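Local coordinates for uncharacterized protein SPO1766 (Silicibacter pomeroyi, PDB 3DNX) that is of unknown function but belongs to the MmcB-like family of the PDDEXK nuclease clan and is probably related to DNA repair, at residues E77-F83 against M114-L120; G28-E33 against D44-P50; R18-H23 against A104-E110. All coordinates share one frame; numbering follows the deposited sequence. Where two conformers were deposited one is given.

Contact 1: residues E77-F83 against M114-L120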
loop_
_atom_site.group_PDB
_atom_site.type_symbol
_atom_site.label_atom_id
_atom_site.label_comp_id
_atom_site.label_asym_id
_atom_site.label_seq_id
_atom_site.Cartn_x
_atom_site.Cartn_y
_atom_site.Cartn_z
ATOM N N GLU A 77 -9.147 -16.800 11.036
ATOM C CA GLU A 77 -8.858 -17.387 9.752
ATOM C C GLU A 77 -8.305 -16.390 8.735
ATOM O O GLU A 77 -7.941 -16.776 7.629
ATOM C CB GLU A 77 -10.112 -18.081 9.184
ATOM C CG GLU A 77 -11.322 -17.178 8.863
ATOM C CD GLU A 77 -12.319 -17.889 7.963
ATOM O OE1 GLU A 77 -11.876 -18.771 7.185
ATOM O OE2 GLU A 77 -13.533 -17.577 8.019
ATOM N N TRP A 78 -8.251 -15.115 9.097
ATOM C CA TRP A 78 -7.783 -14.077 8.183
ATOM C C TRP A 78 -6.437 -13.493 8.578
ATOM O O TRP A 78 -6.072 -12.442 8.057
ATOM C CB TRP A 78 -8.824 -12.961 8.095
ATOM C CG TRP A 78 -10.112 -13.459 7.579
ATOM C CD1 TRP A 78 -11.261 -13.635 8.285
ATOM C CD2 TRP A 78 -10.388 -13.902 6.238
ATOM N NE1 TRP A 78 -12.246 -14.150 7.464
ATOM C CE2 TRP A 78 -11.735 -14.323 6.206
ATOM C CE3 TRP A 78 -9.623 -13.984 5.063
ATOM C CZ2 TRP A 78 -12.336 -14.797 5.055
ATOM C CZ3 TRP A 78 -10.214 -14.446 3.923
ATOM C CH2 TRP A 78 -11.564 -14.861 3.921
ATOM N N CYS A 79 -5.716 -14.161 9.492
ATOM C CA CYS A 79 -4.421 -13.677 9.964
ATOM C C CYS A 79 -3.511 -14.798 10.453
ATOM O O CYS A 79 -3.948 -15.914 10.656
ATOM C CB CYS A 79 -4.604 -12.625 11.069
ATOM S SG CYS A 79 -5.417 -13.184 12.578
ATOM N N ASP A 80 -2.222 -14.501 10.538
ATOM C CA ASP A 80 -1.258 -15.378 11.165
ATOM C C ASP A 80 -1.304 -15.197 12.681
ATOM O O ASP A 80 -1.186 -16.172 13.401
ATOM C CB ASP A 80 0.151 -15.083 10.674
ATOM C CG ASP A 80 0.312 -15.309 9.211
ATOM O OD1 ASP A 80 -0.062 -16.398 8.706
ATOM O OD2 ASP A 80 0.842 -14.420 8.561
ATOM N N ARG A 81 -1.488 -13.958 13.147
ATOM C CA ARG A 81 -1.553 -13.630 14.570
ATOM C C ARG A 81 -2.656 -12.598 14.795
ATOM O O ARG A 81 -2.808 -11.676 14.014
ATOM C CB ARG A 81 -0.229 -13.080 15.077
ATOM C CG ARG A 81 0.939 -14.048 14.952
ATOM C CD ARG A 81 2.133 -13.550 15.721
ATOM N NE ARG A 81 3.380 -14.156 15.277
ATOM C CZ ARG A 81 4.120 -15.022 15.965
ATOM N NH1 ARG A 81 5.236 -15.489 15.433
ATOM N NH2 ARG A 81 3.795 -15.394 17.177
ATOM N N TYR A 82 -3.439 -12.823 15.831
ATOM C CA TYR A 82 -4.548 -11.964 16.271
ATOM C C TYR A 82 -4.275 -11.357 17.646
ATOM O O TYR A 82 -3.899 -12.070 18.620
ATOM C CB TYR A 82 -5.850 -12.781 16.345
ATOM C CG TYR A 82 -6.990 -11.964 16.851
ATOM C CD1 TYR A 82 -7.719 -11.168 15.996
ATOM C CD2 TYR A 82 -7.348 -11.989 18.208
ATOM C CE1 TYR A 82 -8.762 -10.379 16.461
ATOM C CE2 TYR A 82 -8.369 -11.197 18.686
ATOM C CZ TYR A 82 -9.097 -10.425 17.791
ATOM O OH TYR A 82 -10.130 -9.645 18.230
ATOM N N PHE A 83 -4.439 -10.030 17.726
ATOM C CA PHE A 83 -4.161 -9.228 18.928
ATOM C C PHE A 83 -5.328 -8.328 19.255
ATOM O O PHE A 83 -6.047 -7.834 18.346
ATOM C CB PHE A 83 -2.997 -8.250 18.774
ATOM C CG PHE A 83 -1.681 -8.880 18.408
ATOM C CD1 PHE A 83 -0.663 -9.001 19.329
ATOM C CD2 PHE A 83 -1.459 -9.313 17.103
ATOM C CE1 PHE A 83 0.566 -9.560 18.967
ATOM C CE2 PHE A 83 -0.246 -9.857 16.736
ATOM C CZ PHE A 83 0.761 -10.001 17.670
HETATM N N MSE A 114 2.476 -11.891 23.215
HETATM C CA MSE A 114 2.634 -12.174 21.793
HETATM C C MSE A 114 1.539 -13.141 21.417
HETATM O O MSE A 114 1.270 -14.081 22.171
HETATM C CB MSE A 114 4.039 -12.741 21.533
HETATM C CG MSE A 114 4.308 -13.150 20.144
HETATM SE SE MSE A 114 4.048 -11.734 18.842
HETATM C CE MSE A 114 5.402 -10.460 19.392
ATOM N N ALA A 115 0.862 -12.905 20.294
ATOM C CA ALA A 115 -0.171 -13.808 19.877
ATOM C C ALA A 115 0.423 -15.150 19.428
ATOM O O ALA A 115 1.539 -15.213 18.893
ATOM C CB ALA A 115 -0.999 -13.171 18.813
ATOM N N PRO A 116 -0.315 -16.254 19.647
ATOM C CA PRO A 116 0.125 -17.525 19.063
ATOM C C PRO A 116 0.039 -17.482 17.510
ATOM O O PRO A 116 -0.796 -16.756 16.974
ATOM C CB PRO A 116 -0.858 -18.541 19.647
ATOM C CG PRO A 116 -2.064 -17.790 19.981
ATOM C CD PRO A 116 -1.583 -16.399 20.391
ATOM N N GLU A 117 0.915 -18.225 16.825
ATOM C CA GLU A 117 0.933 -18.266 15.348
ATOM C C GLU A 117 -0.007 -19.351 14.801
ATOM O O GLU A 117 0.115 -20.515 15.155
ATOM C CB GLU A 117 2.359 -18.470 14.800
ATOM C CG GLU A 117 2.393 -18.549 13.256
ATOM C CD GLU A 117 3.433 -17.648 12.605
ATOM O OE1 GLU A 117 4.380 -17.246 13.304
ATOM O OE2 GLU A 117 3.310 -17.341 11.391
ATOM N N GLN A 118 -0.952 -18.931 13.962
ATOM C CA GLN A 118 -1.879 -19.813 13.263
ATOM C C GLN A 118 -1.757 -19.519 11.761
ATOM O O GLN A 118 -2.675 -18.951 11.160
ATOM C CB GLN A 118 -3.324 -19.569 13.756
ATOM C CG GLN A 118 -3.441 -18.737 15.061
ATOM C CD GLN A 118 -4.515 -19.249 16.007
ATOM O OE1 GLN A 118 -4.263 -19.406 17.199
ATOM N NE2 GLN A 118 -5.710 -19.516 15.481
ATOM N N LYS A 119 -0.617 -19.878 11.176
ATOM C CA LYS A 119 -0.297 -19.497 9.796
ATOM C C LYS A 119 -1.412 -19.689 8.740
ATOM O O LYS A 119 -2.176 -20.655 8.743
ATOM C CB LYS A 119 0.963 -20.220 9.308
ATOM C CG LYS A 119 2.298 -19.574 9.697
ATOM C CD LYS A 119 3.423 -20.092 8.736
ATOM C CE LYS A 119 4.654 -20.655 9.484
ATOM N NZ LYS A 119 5.396 -19.614 10.263
ATOM N N LEU A 120 -1.443 -18.733 7.824
ATOM C CA LEU A 120 -2.411 -18.655 6.747
ATOM C C LEU A 120 -1.906 -19.557 5.595
ATOM O O LEU A 120 -0.697 -19.736 5.420
ATOM C CB LEU A 120 -2.489 -17.179 6.311
ATOM C CG LEU A 120 -3.735 -16.279 6.245
ATOM C CD1 LEU A 120 -4.838 -16.602 7.154
ATOM C CD2 LEU A 120 -3.276 -14.829 6.486
HETATM O O HOH W 1 3.713 -15.810 8.750
HETATM O O HOH W 2 -3.181 -15.671 16.952
#
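R81 is gripped at two places by a segment with no regular secondary structure. Its NH2 donates to A115 O at 2.8 Å, the oxygen lying in the guanidinium plane and met nearly end-on (C=O...N 168°), while NH1 forms a salt bridge with E117 OE1 at 2.9 Å. The carboxylate is turned 64° from the guanidinium, and CB of E117 sits over the guanidinium face. K119 extends this into a charge network through a weak bond from NZ to E117 OE2. The contact runs the loop between strand 109-113 and helix 122-144 antiparallel alongside the start of central strand 81-86 in the mixed sheet. D80 pins the loop there: its backbone O accepts from Q118 N almost linearly (2.8 Å, 177°), and OD1 takes L120 N at 2.9 Å. OD2 is held by I54 N and by a salt bridge to R125, whose positive charge probably offsets the nearness of the E117 carboxylate. L120 CD1 packs against the backbone at E77 O and C79 N. At the far end, A115 CB packs over the F83 ring, 3.9 Å from its centroid, and the selenium of M114, a selenomethionine, meets that ring at its edge, a Met-aromatic contact.

Contact 2: residues G28-E33 against D44-P50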
loop_
_atom_site.group_PDB
_atom_site.type_symbol
_atom_site.label_atom_id
_atom_site.label_comp_id
_atom_site.label_asym_id
_atom_site.label_seq_id
_atom_site.Cartn_x
_atom_site.Cartn_y
_atom_site.Cartn_z
ATOM N N GLY A 28 9.518 -2.626 11.755
ATOM C CA GLY A 28 9.576 -3.107 10.371
ATOM C C GLY A 28 8.297 -3.643 9.740
ATOM O O GLY A 28 8.317 -4.135 8.602
ATOM N N PHE A 29 7.183 -3.525 10.469
ATOM C CA PHE A 29 5.868 -3.796 9.944
ATOM C C PHE A 29 5.286 -2.526 9.299
ATOM O O PHE A 29 5.798 -1.406 9.476
ATOM C CB PHE A 29 4.941 -4.321 11.045
ATOM C CG PHE A 29 5.047 -5.808 11.279
ATOM C CD1 PHE A 29 6.249 -6.370 11.735
ATOM C CD2 PHE A 29 3.933 -6.629 11.135
ATOM C CE1 PHE A 29 6.350 -7.719 11.974
ATOM C CE2 PHE A 29 4.036 -7.980 11.335
ATOM C CZ PHE A 29 5.236 -8.542 11.781
ATOM N N VAL A 30 4.273 -2.717 8.463
ATOM C CA VAL A 30 3.454 -1.613 7.983
ATOM C C VAL A 30 2.004 -1.965 8.300
ATOM O O VAL A 30 1.704 -3.107 8.649
ATOM C CB VAL A 30 3.619 -1.379 6.465
ATOM C CG1 VAL A 30 5.071 -0.838 6.163
ATOM C CG2 VAL A 30 3.361 -2.662 5.672
ATOM N N SER A 31 1.112 -1.021 8.128
ATOM C CA SER A 31 -0.270 -1.239 8.560
ATOM C C SER A 31 -1.231 -0.406 7.741
ATOM O O SER A 31 -0.849 0.582 7.104
ATOM C CB SER A 31 -0.432 -0.953 10.029
ATOM O OG SER A 31 -0.167 0.425 10.313
ATOM N N VAL A 32 -2.491 -0.846 7.757
ATOM C CA VAL A 32 -3.602 -0.042 7.311
ATOM C C VAL A 32 -4.723 -0.137 8.343
ATOM O O VAL A 32 -4.768 -1.053 9.181
ATOM C CB VAL A 32 -4.169 -0.419 5.903
ATOM C CG1 VAL A 32 -3.089 -0.186 4.800
ATOM C CG2 VAL A 32 -4.744 -1.805 5.833
ATOM N N GLU A 33 -5.636 0.805 8.250
ATOM C CA GLU A 33 -6.788 0.806 9.100
ATOM C C GLU A 33 -8.084 0.448 8.370
ATOM O O GLU A 33 -8.250 0.671 7.157
ATOM C CB GLU A 33 -6.942 2.182 9.755
ATOM C CG GLU A 33 -5.995 2.477 10.866
ATOM C CD GLU A 33 -6.384 3.773 11.629
ATOM O OE1 GLU A 33 -7.583 3.934 12.051
ATOM O OE2 GLU A 33 -5.491 4.618 11.837
ATOM N N ASP A 44 -9.777 -3.489 12.606
ATOM C CA ASP A 44 -9.363 -2.123 12.981
ATOM C C ASP A 44 -7.968 -1.754 12.455
ATOM O O ASP A 44 -7.786 -0.677 11.898
ATOM C CB ASP A 44 -9.404 -1.978 14.499
ATOM C CG ASP A 44 -10.820 -2.114 15.064
ATOM O OD1 ASP A 44 -11.789 -1.838 14.325
ATOM O OD2 ASP A 44 -10.916 -2.483 16.254
ATOM N N VAL A 45 -7.015 -2.667 12.631
ATOM C CA VAL A 45 -5.706 -2.526 12.040
ATOM C C VAL A 45 -5.286 -3.870 11.455
ATOM O O VAL A 45 -5.390 -4.911 12.117
ATOM C CB VAL A 45 -4.652 -2.027 13.055
ATOM C CG1 VAL A 45 -3.240 -1.988 12.409
ATOM C CG2 VAL A 45 -5.025 -0.640 13.563
HETATM N N MSE A 46 -4.807 -3.830 10.206
HETATM C CA MSE A 46 -4.068 -4.958 9.654
HETATM C C MSE A 46 -2.604 -4.607 9.582
HETATM O O MSE A 46 -2.267 -3.542 9.055
HETATM C CB MSE A 46 -4.596 -5.374 8.280
HETATM C CG MSE A 46 -3.809 -6.619 7.720
HETATM SE SE MSE A 46 -4.329 -7.324 6.040
HETATM C CE MSE A 46 -2.554 -7.827 5.286
ATOM N N GLY A 47 -1.749 -5.496 10.112
ATOM C CA GLY A 47 -0.298 -5.331 10.020
ATOM C C GLY A 47 0.291 -6.311 9.039
ATOM O O GLY A 47 -0.154 -7.474 8.973
ATOM N N LEU A 48 1.279 -5.841 8.249
ATOM C CA LEU A 48 1.982 -6.651 7.299
ATOM C C LEU A 48 3.484 -6.618 7.588
ATOM O O LEU A 48 4.119 -5.534 7.607
ATOM C CB LEU A 48 1.705 -6.180 5.873
ATOM C CG LEU A 48 2.461 -6.865 4.750
ATOM C CD1 LEU A 48 2.096 -8.362 4.671
ATOM C CD2 LEU A 48 2.232 -6.132 3.381
ATOM N N GLY A 49 4.014 -7.805 7.831
ATOM C CA GLY A 49 5.420 -8.018 8.199
ATOM C C GLY A 49 6.314 -8.091 6.986
ATOM O O GLY A 49 5.829 -8.240 5.836
ATOM N N PRO A 50 7.630 -7.920 7.199
ATOM C CA PRO A 50 8.530 -7.851 6.023
ATOM C C PRO A 50 8.620 -9.164 5.216
ATOM O O PRO A 50 9.073 -9.144 4.058
ATOM C CB PRO A 50 9.906 -7.482 6.629
ATOM C CG PRO A 50 9.796 -7.804 8.075
ATOM C CD PRO A 50 8.332 -7.703 8.468
HETATM O O HOH W 3 6.468 -4.842 6.515
HETATM O O HOH W 4 -9.098 1.560 12.950
#
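F29, L48 and V30 carry much of this contact, and they do so in different ways. The F29 ring lies across the backbone of G49, whose CA stands over the ring centre, 3.5 Å from the centroid and 12° off the normal, a close CH-pi contact. With CG beside the backbone N (chi1 -85°), the ring turns toward the 44-50 segment, and G49, with only hydrogens on CA beside its backbone, lets it lie close. P50 adds a looser contact, its CD coming to 4.0 Å from F29 CE1, and W55 of the next strand also meets the ring. V30 and L48 form a hydrogen-bonded antiparallel pair, with V30 N donating to L48 O at 2.9 Å and L48 N to V30 O at 2.8 Å. Their side chains lie side by side and point the same way, V30 CG2 resting 3.9 Å from L48 CB. This is the beta hairpin of strands 30-35 and 43-48 at one border of the mixed sheet, entered from helix 12-26 through a Schellman motif in which G28, with positive phi, is the C-prime residue. V32 and M46 repeat the paired bonds two residues on, and their side chains share the V30 and L48 face, which receives F132 of helix 122-144 as well as A133 and A137 of the second subunit. S31 and V45 look to the other face, toward helix 12-26, with S31 CB 3.8 Å from V45 CG1. Water spans both ends of the ladder: one molecule donates to G28 O and L48 O, another to E33 OE1 and D44 O. E33 OE2 instead makes a salt bridge to R144 of the second subunit, while D44 OD2 accepts from C59 N close to the bound sodium ion.

Contact 3: residues R18-H23 against A104-E110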
loop_
_atom_site.group_PDB
_atom_site.type_symbol
_atom_site.label_atom_id
_atom_site.label_comp_id
_atom_site.label_asym_id
_atom_site.label_seq_id
_atom_site.Cartn_x
_atom_site.Cartn_y
_atom_site.Cartn_z
ATOM N N ARG A 18 -3.548 4.628 16.007
ATOM C CA ARG A 18 -2.359 5.482 15.739
ATOM C C ARG A 18 -1.149 4.999 16.442
ATOM O O ARG A 18 -0.097 4.842 15.825
ATOM C CB ARG A 18 -2.648 6.941 16.108
ATOM C CG ARG A 18 -1.608 7.977 15.623
ATOM C CD ARG A 18 -2.170 9.295 16.152
ATOM N NE ARG A 18 -1.530 10.490 15.698
ATOM C CZ ARG A 18 -0.741 11.259 16.441
ATOM N NH1 ARG A 18 -0.258 12.373 15.898
ATOM N NH2 ARG A 18 -0.415 10.933 17.695
ATOM N N GLY A 19 -1.303 4.679 17.725
ATOM C CA GLY A 19 -0.191 4.157 18.524
ATOM C C GLY A 19 0.251 2.811 18.084
ATOM O O GLY A 19 1.458 2.548 17.954
ATOM N N VAL A 20 -0.716 1.957 17.720
ATOM C CA VAL A 20 -0.372 0.652 17.187
ATOM C C VAL A 20 0.465 0.755 15.896
ATOM O O VAL A 20 1.502 0.043 15.747
ATOM C CB VAL A 20 -1.662 -0.237 16.953
ATOM C CG1 VAL A 20 -1.282 -1.515 16.229
ATOM C CG2 VAL A 20 -2.360 -0.556 18.295
ATOM N N ALA A 21 -0.002 1.604 14.967
ATOM C CA ALA A 21 0.675 1.825 13.687
ATOM C C ALA A 21 2.126 2.351 13.873
ATOM O O ALA A 21 3.040 1.908 13.156
ATOM C CB ALA A 21 -0.124 2.747 12.815
ATOM N N ARG A 22 2.303 3.283 14.799
ATOM C CA ARG A 22 3.670 3.812 15.130
ATOM C C ARG A 22 4.538 2.681 15.552
ATOM O O ARG A 22 5.671 2.554 15.083
ATOM C CB ARG A 22 3.619 4.864 16.219
ATOM C CG ARG A 22 3.039 6.146 15.793
ATOM C CD ARG A 22 2.858 7.117 16.949
ATOM N NE ARG A 22 2.601 8.460 16.453
ATOM C CZ ARG A 22 2.996 9.580 17.055
ATOM N NH1 ARG A 22 3.609 9.571 18.238
ATOM N NH2 ARG A 22 2.729 10.737 16.498
ATOM N N HIS A 23 4.018 1.820 16.457
ATOM C CA HIS A 23 4.831 0.759 17.035
ATOM C C HIS A 23 5.162 -0.337 16.034
ATOM O O HIS A 23 6.312 -0.812 15.971
ATOM C CB HIS A 23 4.133 0.157 18.291
ATOM C CG HIS A 23 4.991 -0.815 19.040
ATOM N ND1 HIS A 23 6.201 -0.457 19.593
ATOM C CD2 HIS A 23 4.864 -2.152 19.246
ATOM C CE1 HIS A 23 6.745 -1.507 20.163
ATOM N NE2 HIS A 23 5.961 -2.549 19.962
ATOM N N ALA A 104 -1.802 0.357 24.335
ATOM C CA ALA A 104 -1.598 1.426 23.372
ATOM C C ALA A 104 -2.245 2.726 23.856
ATOM O O ALA A 104 -3.084 2.728 24.784
ATOM C CB ALA A 104 -2.185 1.020 21.994
ATOM N N ASP A 105 -1.795 3.822 23.246
ATOM C CA ASP A 105 -2.486 5.123 23.292
ATOM C C ASP A 105 -2.245 5.817 21.958
ATOM O O ASP A 105 -1.794 5.166 21.044
ATOM C CB ASP A 105 -2.070 5.986 24.504
ATOM C CG ASP A 105 -0.581 6.382 24.517
ATOM O OD1 ASP A 105 0.157 6.287 23.515
ATOM O OD2 ASP A 105 -0.127 6.831 25.583
ATOM N N ALA A 106 -2.522 7.120 21.844
ATOM C CA ALA A 106 -2.391 7.787 20.551
ATOM C C ALA A 106 -0.949 7.910 20.122
ATOM O O ALA A 106 -0.723 8.190 18.970
ATOM C CB ALA A 106 -3.059 9.186 20.548
ATOM N N TYR A 107 0.018 7.673 21.019
ATOM C CA TYR A 107 1.380 8.035 20.737
ATOM C C TYR A 107 2.347 6.881 20.581
ATOM O O TYR A 107 3.448 7.067 20.046
ATOM C CB TYR A 107 1.893 8.936 21.843
ATOM C CG TYR A 107 0.960 10.103 22.060
ATOM C CD1 TYR A 107 0.913 11.124 21.140
ATOM C CD2 TYR A 107 0.068 10.130 23.137
ATOM C CE1 TYR A 107 0.074 12.219 21.312
ATOM C CE2 TYR A 107 -0.801 11.204 23.310
ATOM C CZ TYR A 107 -0.784 12.247 22.392
ATOM O OH TYR A 107 -1.620 13.330 22.509
ATOM N N ASP A 108 1.954 5.712 21.056
ATOM C CA ASP A 108 2.832 4.528 21.044
ATOM C C ASP A 108 2.052 3.301 21.478
ATOM O O ASP A 108 0.871 3.391 21.791
ATOM C CB ASP A 108 4.018 4.746 21.952
ATOM C CG ASP A 108 5.267 3.909 21.561
ATOM O OD1 ASP A 108 5.242 3.026 20.666
ATOM O OD2 ASP A 108 6.281 4.169 22.194
ATOM N N ALA A 109 2.712 2.143 21.463
ATOM C CA ALA A 109 2.140 0.903 21.913
ATOM C C ALA A 109 3.228 -0.082 22.306
ATOM O O ALA A 109 4.403 0.091 21.968
ATOM C CB ALA A 109 1.236 0.298 20.854
ATOM N N GLU A 110 2.864 -1.098 23.088
ATOM C CA GLU A 110 3.797 -2.204 23.384
ATOM C C GLU A 110 3.076 -3.533 23.375
ATOM O O GLU A 110 1.953 -3.631 23.817
ATOM C CB GLU A 110 4.514 -1.993 24.720
ATOM C CG GLU A 110 3.585 -1.916 25.928
ATOM C CD GLU A 110 4.277 -1.589 27.247
ATOM O OE1 GLU A 110 5.498 -1.380 27.280
ATOM O OE2 GLU A 110 3.567 -1.517 28.290
HETATM O O HOH W 5 7.293 2.007 19.336
#
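H23 lays one face of its imidazole over the backbone oxygen of A109, which stands 3.0 Å above the ring plane and toward its rim. ND1 is equally near that oxygen, but the angle is too poor for a hydrogen bond. The contact seats helix 12-26 on the turn between strands 100-104 and 109-113, an antiparallel pair at one border of the sheet. Within the turn D105 forms an Asx turn, its OD1 accepting from Y107 N. G19 makes the close approach possible: having no side chain, it brings its CA to 3.2 Å from D105 O, with D108 O also close to that CA. On the flank of the helix two arginines reach the turn carbonyls. R18, extended from CG to NE with CG trans to the backbone N (chi1 -168°), donates from NH2 to A106 O at 3.0 Å, the donor standing well above the carbonyl plane. R22 NH1 bonds to Y107 O at 3.1 Å, approaching obliquely at a C=O...N angle of 115°. The two guanidinium groups overlap partly, and both lie near D145 of the second subunit, which forms a salt bridge with R22 NE and a long, weak ion pair with R18. Deeper in, V20 CG2 packs against A104 CB. In the plane of the H23 ring, a water lies 2.7 Å from ND1 and donates to D108 OD1.

All three contacts reach the same six-stranded mixed sheet. Contact 2 pairs its first two strands, contact 1 lays a loop alongside the start of central strand 81-86, and contact 3 sits by the turn into border strand 109-113. Centres of contacts 1 and 2 are 13 Å apart, those of 2 and 3 12 Å, and those of 1 and 3 20 Å. Contacts 2 and 3 touch where S31 meets A21 of helix 12-26, and both reach the second subunit. Along the chain contact 2 falls between the halves of contact 3, before contact 1 opens; contacts 1 and 3 interleave. Contact 3 ties early helix to late border strand, and together they hold one sheet, consistent with a PDDEXK-like core.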